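Long-range contacts in uncharacterized protein (PDB 3NQK), which is of unknown function but probably combines an E-set-like N-terminal beta domain with a C-terminal beta domain of the BT_3044-like family: residues 11-16 with 129-134; 26-31 with 151-156; 58-63 with 96-101; 167-172 with 298-303; 271-276 with 294-299. One frame throughout, in Å; residues are numbered along the deposited sequence.

Interaction 1: 11-16 with 129-134; sequences QYVSFK and LTIVDD
Asp134, whose CB sits 3.7 Å from CG2 of Val13, is gripped from outside the two segments: its OD1 is hydrogen-bonded to OG of Ser136, and its carbonyl O accepts from NE of Arg57. Its CB makes the nearest approach to Val13. The rest of the contact is mainly apolar, and 11-16 and 129-134 exchange no hydrogen bonds with each other. Phe15 and Ile131 meet tip to tip, with CZ of Phe15 3.6 Å from CG1 of Ile131. Ile131 carries CD1 anti across its second torsion (chi2 -180°), and this methyl comes over one face of the Phe15 ring, 4.3 Å from its centroid, as a CH-pi contact offset toward the rim. The same CD1 lies 3.9 Å from CG1 of Val13, the two side chains crossing at about a right angle. Leu129 closes the far end, its CB 4.0 Å from CZ of Phe15. Short axes 8.2 Å apart are too distant for strands paired in one sheet. Strand 12-15 is instead bonded to strand 38-48, while 129-131 pairs with 57-63 and 149-157. Apolar side chains interlocking between two facing sheets are the mark of a beta sandwich, consistent with an E-set, immunoglobulin-like domain.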
# COMPACT_ATOMS: atom_id res chain seq x y z
N GLN A 11 -15.07 23.74 -10.69
CA GLN A 11 -14.14 22.65 -10.23
C GLN A 11 -13.02 23.17 -9.31
O GLN A 11 -12.39 24.19 -9.59
CB GLN A 11 -13.54 21.93 -11.43
CG GLN A 11 -14.53 21.10 -12.18
CD GLN A 11 -13.88 20.21 -13.19
OE1 GLN A 11 -13.14 20.67 -14.05
NE2 GLN A 11 -14.17 18.91 -13.11
N TYR A 12 -12.73 22.40 -8.26
CA TYR A 12 -11.81 22.80 -7.22
C TYR A 12 -10.59 21.85 -7.22
O TYR A 12 -10.75 20.63 -7.29
CB TYR A 12 -12.55 22.75 -5.86
CG TYR A 12 -11.75 23.25 -4.65
CD1 TYR A 12 -11.48 24.62 -4.47
CD2 TYR A 12 -11.36 22.36 -3.63
CE1 TYR A 12 -10.77 25.08 -3.34
CE2 TYR A 12 -10.66 22.82 -2.49
CZ TYR A 12 -10.37 24.17 -2.36
OH TYR A 12 -9.68 24.62 -1.25
N VAL A 13 -9.38 22.43 -7.17
CA VAL A 13 -8.15 21.64 -7.16
C VAL A 13 -7.51 21.68 -5.79
O VAL A 13 -7.21 22.75 -5.30
CB VAL A 13 -7.13 22.18 -8.17
CG1 VAL A 13 -5.81 21.37 -8.10
CG2 VAL A 13 -7.71 22.14 -9.56
N SER A 14 -7.23 20.52 -5.22
CA SER A 14 -6.70 20.44 -3.87
C SER A 14 -5.80 19.23 -3.62
O SER A 14 -5.72 18.33 -4.45
CB SER A 14 -7.84 20.39 -2.88
OG SER A 14 -8.59 19.22 -3.06
N PHE A 15 -5.13 19.24 -2.47
CA PHE A 15 -4.24 18.17 -2.05
C PHE A 15 -5.03 17.12 -1.30
O PHE A 15 -5.99 17.44 -0.61
CB PHE A 15 -3.16 18.70 -1.11
CG PHE A 15 -2.27 19.76 -1.72
CD1 PHE A 15 -1.27 19.41 -2.62
CD2 PHE A 15 -2.36 21.07 -1.31
CE1 PHE A 15 -0.42 20.35 -3.13
CE2 PHE A 15 -1.50 22.03 -1.82
CZ PHE A 15 -0.53 21.66 -2.74
N LYS A 16 -4.60 15.87 -1.39
CA LYS A 16 -5.23 14.81 -0.59
C LYS A 16 -4.19 13.93 0.10
O LYS A 16 -3.71 12.94 -0.47
CB LYS A 16 -6.15 13.95 -1.45
CG LYS A 16 -7.44 13.54 -0.73
CD LYS A 16 -8.39 14.76 -0.54
CE LYS A 16 -9.78 14.33 -0.06
NZ LYS A 16 -9.72 13.47 1.19
N LEU A 129 2.54 23.97 1.86
CA LEU A 129 2.33 24.03 0.42
C LEU A 129 1.02 24.70 0.12
O LEU A 129 0.02 24.46 0.78
CB LEU A 129 2.33 22.64 -0.18
CG LEU A 129 3.60 21.83 0.06
CD1 LEU A 129 3.46 20.42 -0.51
CD2 LEU A 129 4.79 22.53 -0.54
N THR A 130 1.05 25.57 -0.88
CA THR A 130 -0.14 26.24 -1.33
C THR A 130 -0.19 26.14 -2.86
O THR A 130 0.85 26.07 -3.53
CB THR A 130 -0.14 27.75 -0.89
OG1 THR A 130 -1.43 28.32 -1.10
CG2 THR A 130 0.90 28.54 -1.69
N ILE A 131 -1.39 26.07 -3.39
CA ILE A 131 -1.59 26.05 -4.83
C ILE A 131 -1.85 27.45 -5.27
O ILE A 131 -2.95 27.97 -5.09
CB ILE A 131 -2.77 25.18 -5.22
CG1 ILE A 131 -2.44 23.72 -4.96
CG2 ILE A 131 -3.14 25.38 -6.69
CD1 ILE A 131 -3.51 22.80 -5.30
N VAL A 132 -0.83 28.08 -5.85
CA VAL A 132 -0.93 29.48 -6.27
C VAL A 132 -1.66 29.67 -7.64
O VAL A 132 -2.00 30.78 -8.00
CB VAL A 132 0.49 30.16 -6.30
CG1 VAL A 132 1.14 30.07 -4.94
CG2 VAL A 132 1.38 29.52 -7.36
N ASP A 133 -1.90 28.57 -8.37
CA ASP A 133 -2.65 28.60 -9.67
C ASP A 133 -3.17 27.21 -10.01
O ASP A 133 -2.39 26.28 -10.19
CB ASP A 133 -1.74 29.10 -10.82
CG ASP A 133 -2.44 29.06 -12.22
OD1 ASP A 133 -3.70 29.07 -12.28
OD2 ASP A 133 -1.73 29.04 -13.24
N ASP A 134 -4.50 27.07 -10.12
CA ASP A 134 -5.14 25.74 -10.33
C ASP A 134 -5.25 25.31 -11.80
O ASP A 134 -5.97 24.36 -12.13
CB ASP A 134 -6.54 25.68 -9.66
CG ASP A 134 -7.57 26.61 -10.32
OD1 ASP A 134 -7.28 27.21 -11.38
OD2 ASP A 134 -8.68 26.72 -9.77

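Interaction 2: 26-31 with 151-156; sequences VTTIYV and LLKVVP
Ile29 and Leu152 meet at the apolar centre, CD1 to CD1 at 4.1 Å. CG1 of Ile29 stands between its backbone N and carbonyl carbon (chi1 69°), which turns that branch toward the partner strand. On the same face CG2 of Val31 lies 4.2 Å from CG1 of Val154. The other face carries Thr28 CG2 against Val155 CG2 at 3.7 Å, and the ring of Tyr30 alongside Val155. At the start of the pair Val26 spreads its branches, CG1 against CB of Lys153 and CG2 4.0 Å from CB of Leu151. An alanine here would probably open a gap beside both of these residues and leave the Leu151 side chain less firmly packed. Between the two faces runs a parallel set of backbone bonds: N of Thr27, Ile29 and Val31 donate to O of Leu151, Lys153 and Val155, and N of Lys153 and Val155 donate back to O of Thr27 and Ile29. At the polar edge a water accepts from Leu151 N at 3.0 Å and also bonds Thr27 OG1. Helix 65-76 covers Val26 and Leu151 through Leu71, strand 38-48 packs on Ile29, Val31 and Leu152, and strand 125-133 flanks 151-156 on its other edge.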
# COMPACT_ATOMS: atom_id res chain seq x y z
N VAL A 26 -2.88 21.10 10.54
CA VAL A 26 -1.65 20.40 10.15
C VAL A 26 -1.88 18.91 9.87
O VAL A 26 -2.51 18.21 10.65
CB VAL A 26 -0.57 20.57 11.23
CG1 VAL A 26 0.44 19.48 11.13
CG2 VAL A 26 0.08 21.92 11.10
N THR A 27 -1.35 18.44 8.73
CA THR A 27 -1.44 17.03 8.34
C THR A 27 -0.12 16.34 8.64
O THR A 27 0.93 16.78 8.18
CB THR A 27 -1.73 16.89 6.84
OG1 THR A 27 -3.03 17.42 6.54
CG2 THR A 27 -1.68 15.44 6.42
N THR A 28 -0.16 15.27 9.41
CA THR A 28 1.05 14.57 9.77
C THR A 28 1.35 13.53 8.74
O THR A 28 0.53 12.68 8.48
CB THR A 28 0.92 13.83 11.16
OG1 THR A 28 0.55 14.76 12.17
CG2 THR A 28 2.23 13.17 11.55
N ILE A 29 2.54 13.59 8.16
CA ILE A 29 2.95 12.52 7.28
C ILE A 29 4.19 11.81 7.82
O ILE A 29 5.08 12.43 8.43
CB ILE A 29 3.17 13.00 5.82
CG1 ILE A 29 4.38 13.89 5.70
CG2 ILE A 29 1.95 13.72 5.32
CD1 ILE A 29 4.65 14.29 4.25
N TYR A 30 4.21 10.49 7.63
CA TYR A 30 5.27 9.64 8.14
C TYR A 30 6.15 9.20 7.02
O TYR A 30 5.69 8.59 6.07
CB TYR A 30 4.66 8.43 8.84
CG TYR A 30 3.85 8.80 10.07
CD1 TYR A 30 4.46 8.97 11.31
CD2 TYR A 30 2.48 9.06 9.98
CE1 TYR A 30 3.74 9.35 12.43
CE2 TYR A 30 1.74 9.43 11.11
CZ TYR A 30 2.38 9.57 12.33
OH TYR A 30 1.68 9.96 13.46
N VAL A 31 7.45 9.50 7.12
CA VAL A 31 8.41 9.07 6.09
C VAL A 31 9.54 8.29 6.73
O VAL A 31 10.08 8.70 7.75
CB VAL A 31 8.97 10.26 5.33
CG1 VAL A 31 7.84 11.18 4.93
CG2 VAL A 31 9.95 11.00 6.15
N LEU A 151 -0.48 21.68 5.05
CA LEU A 151 0.55 21.92 6.05
C LEU A 151 1.09 20.59 6.52
O LEU A 151 0.54 19.95 7.44
CB LEU A 151 -0.00 22.74 7.20
CG LEU A 151 -0.59 24.10 6.77
CD1 LEU A 151 -1.23 24.84 7.97
CD2 LEU A 151 0.49 24.97 6.10
N LEU A 152 2.17 20.16 5.86
CA LEU A 152 2.73 18.87 6.10
C LEU A 152 3.70 18.87 7.31
O LEU A 152 4.77 19.47 7.26
CB LEU A 152 3.46 18.40 4.85
CG LEU A 152 2.65 18.41 3.55
CD1 LEU A 152 3.43 17.75 2.45
CD2 LEU A 152 1.32 17.71 3.73
N LYS A 153 3.31 18.17 8.38
CA LYS A 153 4.20 17.92 9.52
C LYS A 153 4.96 16.64 9.22
O LYS A 153 4.41 15.53 9.35
CB LYS A 153 3.39 17.79 10.82
CG LYS A 153 4.23 17.70 12.14
CD LYS A 153 3.33 17.26 13.29
CE LYS A 153 4.09 17.03 14.54
NZ LYS A 153 3.21 16.44 15.56
N VAL A 154 6.19 16.79 8.79
CA VAL A 154 6.99 15.67 8.33
C VAL A 154 7.62 14.98 9.51
O VAL A 154 8.38 15.59 10.25
CB VAL A 154 8.08 16.13 7.36
CG1 VAL A 154 8.77 14.94 6.71
CG2 VAL A 154 7.48 17.04 6.28
N VAL A 155 7.25 13.72 9.74
CA VAL A 155 7.78 12.94 10.86
C VAL A 155 8.57 11.74 10.34
O VAL A 155 7.99 10.73 9.95
CB VAL A 155 6.66 12.44 11.77
CG1 VAL A 155 7.25 11.66 12.93
CG2 VAL A 155 5.79 13.61 12.29
N PRO A 156 9.89 11.87 10.29
CA PRO A 156 10.71 10.74 9.93
C PRO A 156 10.55 9.62 10.93
O PRO A 156 10.20 9.87 12.08
CB PRO A 156 12.12 11.30 10.00
CG PRO A 156 11.95 12.81 10.09
CD PRO A 156 10.69 13.03 10.72
O HOH W 1 -2.86 20.13 6.10

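Interaction 3: 58-63 with 96-101; sequences DIHIAV and PETVHI
Glu97 engages 58-63 twice, by backbone and by carboxylate. Its carbonyl O accepts from N of Ile61 at 2.8 Å. Its side chain leaves with CG anti to the backbone N and then bends (chi2 -91°), carrying the carboxylate to the rim of the His60 ring. There ND1 of His60 donates to OE2 of Glu97 at 2.9 Å, with OE2 in the ring plane and met on its syn side; a second, weak bond runs from the same ND1 to OE1. Ring and carboxylate planes are 59° apart. Thr98, lying alongside His60, holds that carboxylate from its own strand, OG1 donating to OE1 of Glu97 at 3.1 Å, while this hydroxyl also sits over one face of the His60 ring. Val99 forms the antiparallel hydrogen-bonded pair with Ile59: Ile59 N to Val99 O and Val99 N to Ile59 O are both 2.9 Å. At His100 the face of Thr98 returns, and ND1 donates to OD1 of Asp58 at 3.0 Å, reaching it from 55° above the carboxylate plane. Ile101, on the opposite face, sets CD1 3.5 Å from CD1 of Ile59, beside strand 38-48. One face is therefore polar and the other joins the apolar interior of the sandwich. On the polar face each imidazole is probably oriented and polarised by the acid at ND1, with Asp56 adding a weak bond to NE2 of His100.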
# COMPACT_ATOMS: atom_id res chain seq x y z
N ASP A 58 -1.98 23.17 -15.95
CA ASP A 58 -0.65 23.27 -15.40
C ASP A 58 -0.79 23.91 -14.04
O ASP A 58 -1.10 25.09 -13.94
CB ASP A 58 0.25 24.12 -16.32
CG ASP A 58 0.70 23.36 -17.57
OD1 ASP A 58 1.27 22.24 -17.42
OD2 ASP A 58 0.48 23.87 -18.69
N ILE A 59 -0.64 23.10 -13.00
CA ILE A 59 -0.85 23.55 -11.63
C ILE A 59 0.45 24.00 -11.02
O ILE A 59 1.47 23.33 -11.18
CB ILE A 59 -1.47 22.43 -10.77
CG1 ILE A 59 -2.87 22.08 -11.30
CG2 ILE A 59 -1.55 22.85 -9.29
CD1 ILE A 59 -3.37 20.71 -10.90
N HIS A 60 0.44 25.13 -10.35
CA HIS A 60 1.66 25.66 -9.74
C HIS A 60 1.60 25.55 -8.23
O HIS A 60 0.60 25.94 -7.61
CB HIS A 60 1.89 27.11 -10.15
CG HIS A 60 2.15 27.29 -11.61
ND1 HIS A 60 3.40 27.60 -12.12
CD2 HIS A 60 1.32 27.21 -12.68
CE1 HIS A 60 3.32 27.70 -13.43
NE2 HIS A 60 2.08 27.47 -13.80
N ILE A 61 2.67 25.01 -7.63
CA ILE A 61 2.76 24.83 -6.19
C ILE A 61 3.91 25.67 -5.65
O ILE A 61 4.98 25.74 -6.26
CB ILE A 61 3.07 23.37 -5.82
CG1 ILE A 61 2.25 22.39 -6.68
CG2 ILE A 61 2.81 23.15 -4.35
CD1 ILE A 61 0.83 22.35 -6.34
N ALA A 62 3.71 26.28 -4.50
CA ALA A 62 4.76 27.10 -3.87
C ALA A 62 4.75 26.93 -2.37
O ALA A 62 3.69 26.67 -1.76
CB ALA A 62 4.59 28.58 -4.24
N VAL A 63 5.93 27.03 -1.77
CA VAL A 63 6.06 27.02 -0.34
C VAL A 63 5.41 28.30 0.19
O VAL A 63 5.54 29.35 -0.42
CB VAL A 63 7.54 26.95 0.07
CG1 VAL A 63 7.68 27.00 1.59
CG2 VAL A 63 8.18 25.68 -0.49
N PRO A 96 8.71 19.53 -7.83
CA PRO A 96 8.51 20.33 -9.03
C PRO A 96 7.49 21.45 -8.82
O PRO A 96 6.45 21.24 -8.18
CB PRO A 96 8.02 19.31 -10.08
CG PRO A 96 7.61 18.12 -9.31
CD PRO A 96 8.40 18.11 -8.04
N GLU A 97 7.80 22.63 -9.33
CA GLU A 97 6.95 23.80 -9.18
C GLU A 97 5.63 23.61 -9.94
O GLU A 97 4.60 24.15 -9.53
CB GLU A 97 7.70 25.04 -9.68
CG GLU A 97 7.07 26.39 -9.29
CD GLU A 97 6.08 26.91 -10.32
OE1 GLU A 97 6.11 26.44 -11.48
OE2 GLU A 97 5.28 27.82 -9.98
N THR A 98 5.67 22.79 -11.00
CA THR A 98 4.50 22.56 -11.85
C THR A 98 4.12 21.07 -11.95
O THR A 98 4.98 20.19 -12.09
CB THR A 98 4.75 23.13 -13.28
OG1 THR A 98 4.49 24.54 -13.28
CG2 THR A 98 3.84 22.45 -14.31
N VAL A 99 2.81 20.81 -11.89
CA VAL A 99 2.28 19.48 -12.09
C VAL A 99 1.25 19.55 -13.20
O VAL A 99 0.40 20.44 -13.21
CB VAL A 99 1.61 18.95 -10.85
CG1 VAL A 99 1.02 17.61 -11.12
CG2 VAL A 99 2.63 18.88 -9.68
N HIS A 100 1.32 18.61 -14.13
CA HIS A 100 0.42 18.63 -15.25
C HIS A 100 -0.70 17.59 -15.11
O HIS A 100 -0.43 16.40 -14.93
CB HIS A 100 1.18 18.40 -16.56
CG HIS A 100 0.32 18.50 -17.78
ND1 HIS A 100 -0.18 19.69 -18.24
CD2 HIS A 100 -0.15 17.54 -18.61
CE1 HIS A 100 -0.92 19.47 -19.31
NE2 HIS A 100 -0.92 18.17 -19.56
N ILE A 101 -1.94 18.06 -15.18
CA ILE A 101 -3.09 17.18 -15.21
C ILE A 101 -3.82 17.35 -16.53
O ILE A 101 -4.47 18.37 -16.75
CB ILE A 101 -4.06 17.46 -14.06
CG1 ILE A 101 -3.40 17.16 -12.72
CG2 ILE A 101 -5.33 16.60 -14.20
CD1 ILE A 101 -4.31 17.39 -11.53

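Interaction 4: 167-172 with 298-303; sequences SSMKVY and GSMTLL
Met169 and Met300, both present as selenomethionine, lie side by side and point the same way, their SE atoms 4.0 Å apart. The first torsions set CG of Met169 anti to the backbone N (chi1 -177°) and CG of Met300 anti to the carbonyl carbon (chi1 -68°); each chain then bends at its third torsion. Both pack on Phe273 of strand 264-279, so the pair belongs to the buried side. On the other side the serines meet, CB of Ser168 3.7 Å from OG of Ser299. Between these two layers the backbones touch without a direct hydrogen bond. CA of Gly298 makes a CA-H...O contact of 3.5 Å with O of Ser168, and a beta-carbon on Gly298 would run into that oxygen. A water bridges the gap beside it, accepting from Ser168 N at 2.8 Å and donating to Ser299 O at 3.2 Å. Regular pairing resumes where Lys170 bonds to Ala297, while beyond the corner at Gly298 strand 292-307 continues beside Ile271. A long strand bent at a glycine, with a water spanning the place where its neighbour parts from it, suits the curled antiparallel sheet of this C-terminal region.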
# COMPACT_ATOMS: atom_id res chain seq x y z
N SER A 167 5.92 3.68 31.64
CA SER A 167 5.38 3.43 32.98
C SER A 167 6.33 2.67 33.88
O SER A 167 6.18 2.69 35.10
CB SER A 167 4.03 2.70 32.90
OG SER A 167 4.11 1.53 32.11
N SER A 168 7.32 1.98 33.29
CA SER A 168 8.29 1.21 34.09
C SER A 168 9.60 1.95 34.28
O SER A 168 10.57 1.37 34.78
CB SER A 168 8.56 -0.16 33.45
OG SER A 168 7.51 -1.05 33.71
N MSE A 169 9.65 3.21 33.85
CA MSE A 169 10.87 4.02 34.01
C MSE A 169 10.74 4.85 35.25
O MSE A 169 9.84 5.70 35.35
CB MSE A 169 11.10 4.93 32.80
CG MSE A 169 12.38 5.74 32.91
SE MSE A 169 12.60 7.01 31.52
CE MSE A 169 11.22 8.25 32.11
N LYS A 170 11.61 4.61 36.21
CA LYS A 170 11.57 5.32 37.47
C LYS A 170 12.65 6.39 37.53
O LYS A 170 13.79 6.16 37.09
CB LYS A 170 11.72 4.35 38.63
CG LYS A 170 10.51 3.41 38.84
CD LYS A 170 10.64 2.67 40.15
CE LYS A 170 9.36 1.96 40.53
NZ LYS A 170 9.37 1.60 41.99
N VAL A 171 12.30 7.54 38.08
CA VAL A 171 13.24 8.63 38.20
C VAL A 171 13.37 9.07 39.66
O VAL A 171 12.43 9.60 40.27
CB VAL A 171 12.81 9.78 37.35
CG1 VAL A 171 13.76 10.95 37.54
CG2 VAL A 171 12.76 9.34 35.87
N TYR A 172 14.52 8.79 40.24
CA TYR A 172 14.78 9.09 41.64
C TYR A 172 15.59 10.37 41.78
O TYR A 172 16.56 10.57 41.07
CB TYR A 172 15.56 7.96 42.29
CG TYR A 172 14.94 6.58 42.14
CD1 TYR A 172 15.23 5.79 41.03
CD2 TYR A 172 14.14 6.04 43.15
CE1 TYR A 172 14.71 4.50 40.91
CE2 TYR A 172 13.61 4.76 43.03
CZ TYR A 172 13.90 4.00 41.91
OH TYR A 172 13.37 2.74 41.78
N GLY A 298 15.10 1.66 34.62
CA GLY A 298 13.96 0.81 34.25
C GLY A 298 13.94 0.46 32.77
O GLY A 298 15.00 0.20 32.16
N SER A 299 12.75 0.48 32.18
CA SER A 299 12.60 0.21 30.76
C SER A 299 11.47 1.01 30.14
O SER A 299 10.61 1.54 30.83
CB SER A 299 12.33 -1.27 30.54
OG SER A 299 11.10 -1.66 31.15
N MSE A 300 11.49 1.07 28.83
CA MSE A 300 10.45 1.68 28.04
C MSE A 300 10.20 0.74 26.90
O MSE A 300 11.10 -0.00 26.52
CB MSE A 300 10.89 3.04 27.50
CG MSE A 300 11.08 4.10 28.58
SE MSE A 300 11.31 5.87 27.87
CE MSE A 300 13.06 5.73 27.18
N THR A 301 9.01 0.77 26.35
CA THR A 301 8.67 -0.14 25.27
C THR A 301 7.91 0.58 24.20
O THR A 301 6.98 1.30 24.48
CB THR A 301 7.82 -1.31 25.79
OG1 THR A 301 8.52 -1.98 26.84
CG2 THR A 301 7.49 -2.32 24.66
N LEU A 302 8.32 0.40 22.95
CA LEU A 302 7.66 1.00 21.82
C LEU A 302 6.85 -0.06 21.12
O LEU A 302 7.34 -1.17 20.90
CB LEU A 302 8.70 1.57 20.86
CG LEU A 302 8.21 1.94 19.47
CD1 LEU A 302 7.29 3.18 19.55
CD2 LEU A 302 9.40 2.18 18.53
N LEU A 303 5.60 0.25 20.82
CA LEU A 303 4.70 -0.67 20.09
C LEU A 303 4.50 -0.19 18.70
O LEU A 303 4.35 0.99 18.46
CB LEU A 303 3.35 -0.75 20.77
CG LEU A 303 2.18 -1.38 19.98
CD1 LEU A 303 2.45 -2.82 19.64
CD2 LEU A 303 0.88 -1.27 20.78
O HOH W 2 7.47 1.16 30.61

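Interaction 5: 271-276 with 294-299; sequences IMFEYD and YRVAGS
Phe273 and Gly298, and Tyr275 and Val296, are the hydrogen-bonded pairs of an antiparallel beta pairing whose short axes run at 175° to each other. Backbone bonds come first: Phe273 N to Gly298 O is 3.1 Å and Gly298 N to Phe273 O 3.2 Å. The second pair joins Tyr275 N to Val296 O and Val296 N to Tyr275 O, both at 2.8 Å. Salt bridges occupy the face of Glu274, Asp276 and Arg295. Arg295, bent at its second and third torsions, sets NE 2.6 Å from OD1 of Asp276, which lies in the guanidinium plane and is met on its syn side. Its NH1 donates to OE2 of Glu274 at 2.9 Å from above that carboxylate, the two flat groups standing 74° apart. Tyr174, on the adjoining strand 169-175, adds weak bonds to NH2 of Arg295 and OD2 of Asp276. An alanine in place of Arg295 would probably leave the carboxylates of Glu274 and Asp276 without their shared positive mate. On this same face Met272 rests its CG against CB of Ser299. Apolar contacts gather on the opposite face, where Phe273 meets Val296 at its ring edge. The OH of Tyr275 is hydrogen-bonded to N of Gly204, and over one face of its ring stands CB of Val296, 3.7 Å from the centroid and 17° off the normal.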
# COMPACT_ATOMS: atom_id res chain seq x y z
N ILE A 271 13.48 -1.31 25.61
CA ILE A 271 14.85 -0.91 25.93
C ILE A 271 15.03 -0.82 27.44
O ILE A 271 14.15 -0.33 28.15
CB ILE A 271 15.24 0.44 25.24
CG1 ILE A 271 14.30 1.56 25.66
CG2 ILE A 271 15.17 0.30 23.76
CD1 ILE A 271 14.76 2.94 25.15
N MSE A 272 16.17 -1.32 27.92
CA MSE A 272 16.47 -1.39 29.36
C MSE A 272 17.77 -0.65 29.67
O MSE A 272 18.79 -0.89 29.05
CB MSE A 272 16.58 -2.84 29.80
CG MSE A 272 15.24 -3.57 29.76
SE MSE A 272 15.43 -5.47 29.42
CE MSE A 272 15.35 -5.50 27.46
N PHE A 273 17.72 0.24 30.65
CA PHE A 273 18.81 1.15 30.87
C PHE A 273 18.79 1.72 32.25
O PHE A 273 17.81 1.63 32.96
CB PHE A 273 18.70 2.29 29.88
CG PHE A 273 17.36 2.97 29.91
CD1 PHE A 273 16.34 2.54 29.11
CD2 PHE A 273 17.12 3.99 30.80
CE1 PHE A 273 15.10 3.14 29.16
CE2 PHE A 273 15.88 4.61 30.85
CZ PHE A 273 14.88 4.19 30.03
N GLU A 274 19.87 2.40 32.60
CA GLU A 274 20.00 3.05 33.88
C GLU A 274 21.06 4.10 33.75
O GLU A 274 22.13 3.84 33.24
CB GLU A 274 20.38 2.03 34.94
CG GLU A 274 20.58 2.63 36.35
CD GLU A 274 20.67 1.56 37.46
OE1 GLU A 274 21.04 0.39 37.15
OE2 GLU A 274 20.36 1.89 38.62
N TYR A 275 20.76 5.33 34.17
CA TYR A 275 21.75 6.42 34.08
C TYR A 275 21.52 7.52 35.09
O TYR A 275 20.47 7.60 35.71
CB TYR A 275 21.77 7.01 32.67
CG TYR A 275 20.45 7.64 32.21
CD1 TYR A 275 20.09 8.93 32.59
CD2 TYR A 275 19.61 6.97 31.34
CE1 TYR A 275 18.89 9.51 32.14
CE2 TYR A 275 18.43 7.53 30.89
CZ TYR A 275 18.07 8.80 31.28
OH TYR A 275 16.87 9.34 30.80
N ASP A 276 22.51 8.38 35.23
CA ASP A 276 22.39 9.57 36.04
C ASP A 276 22.44 10.77 35.14
O ASP A 276 23.11 10.73 34.10
CB ASP A 276 23.57 9.68 37.02
CG ASP A 276 23.44 8.76 38.21
OD1 ASP A 276 22.30 8.39 38.57
OD2 ASP A 276 24.50 8.45 38.82
N TYR A 294 19.46 13.27 39.12
CA TYR A 294 18.47 12.22 39.10
C TYR A 294 19.09 10.92 38.70
O TYR A 294 19.96 10.88 37.85
CB TYR A 294 17.34 12.54 38.13
CG TYR A 294 16.54 13.78 38.47
CD1 TYR A 294 15.56 13.75 39.45
CD2 TYR A 294 16.69 14.94 37.74
CE1 TYR A 294 14.82 14.89 39.75
CE2 TYR A 294 15.95 16.06 38.01
CZ TYR A 294 15.03 16.05 39.01
OH TYR A 294 14.32 17.20 39.26
N ARG A 295 18.61 9.83 39.30
CA ARG A 295 18.92 8.51 38.83
C ARG A 295 17.72 8.01 38.05
O ARG A 295 16.61 7.99 38.57
CB ARG A 295 19.20 7.58 39.99
CG ARG A 295 19.28 6.08 39.60
CD ARG A 295 20.44 5.82 38.70
NE ARG A 295 21.70 6.03 39.39
CZ ARG A 295 22.32 5.10 40.11
NH1 ARG A 295 21.83 3.87 40.20
NH2 ARG A 295 23.45 5.40 40.73
N VAL A 296 17.93 7.62 36.79
CA VAL A 296 16.85 7.08 35.94
C VAL A 296 17.09 5.61 35.74
O VAL A 296 18.18 5.21 35.34
CB VAL A 296 16.85 7.73 34.56
CG1 VAL A 296 15.63 7.28 33.76
CG2 VAL A 296 16.89 9.24 34.67
N ALA A 297 16.08 4.79 36.00
CA ALA A 297 16.27 3.34 35.88
C ALA A 297 14.99 2.63 35.53
O ALA A 297 13.94 2.93 36.08
CB ALA A 297 16.82 2.78 37.17
N GLY A 298 15.10 1.66 34.62
CA GLY A 298 13.96 0.81 34.25
C GLY A 298 13.94 0.46 32.77
O GLY A 298 15.00 0.20 32.16
N SER A 299 12.75 0.48 32.18
CA SER A 299 12.60 0.21 30.76
C SER A 299 11.47 1.01 30.14
O SER A 299 10.61 1.54 30.83
CB SER A 299 12.33 -1.27 30.54
OG SER A 299 11.10 -1.66 31.15

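Overall arrangement
Interactions 1 and 3 share the N-terminal region: strand 125-133 faces 12-15 across the sandwich and pairs with 57-63, joined by bonds such as Thr130 N to Ala62 O. Interaction 1 has mainly apolar contacts and no hydrogen bond between its segments, whereas interaction 3 adds histidine-carboxylate pairs on an outward face. Interaction 2, the most buried and about 7 Å from the centre of the chain, uses chiefly parallel backbone bonds and aliphatic packing, and touches interaction 1 through Leu129 and Leu152. Interactions 4 and 5 lie far off, about 45 and 49 Å from interaction 1 between centres. Both use strand 292-307 and share Gly298 and Ser299; one is water-bridged and loose, the other regularly bonded and charged.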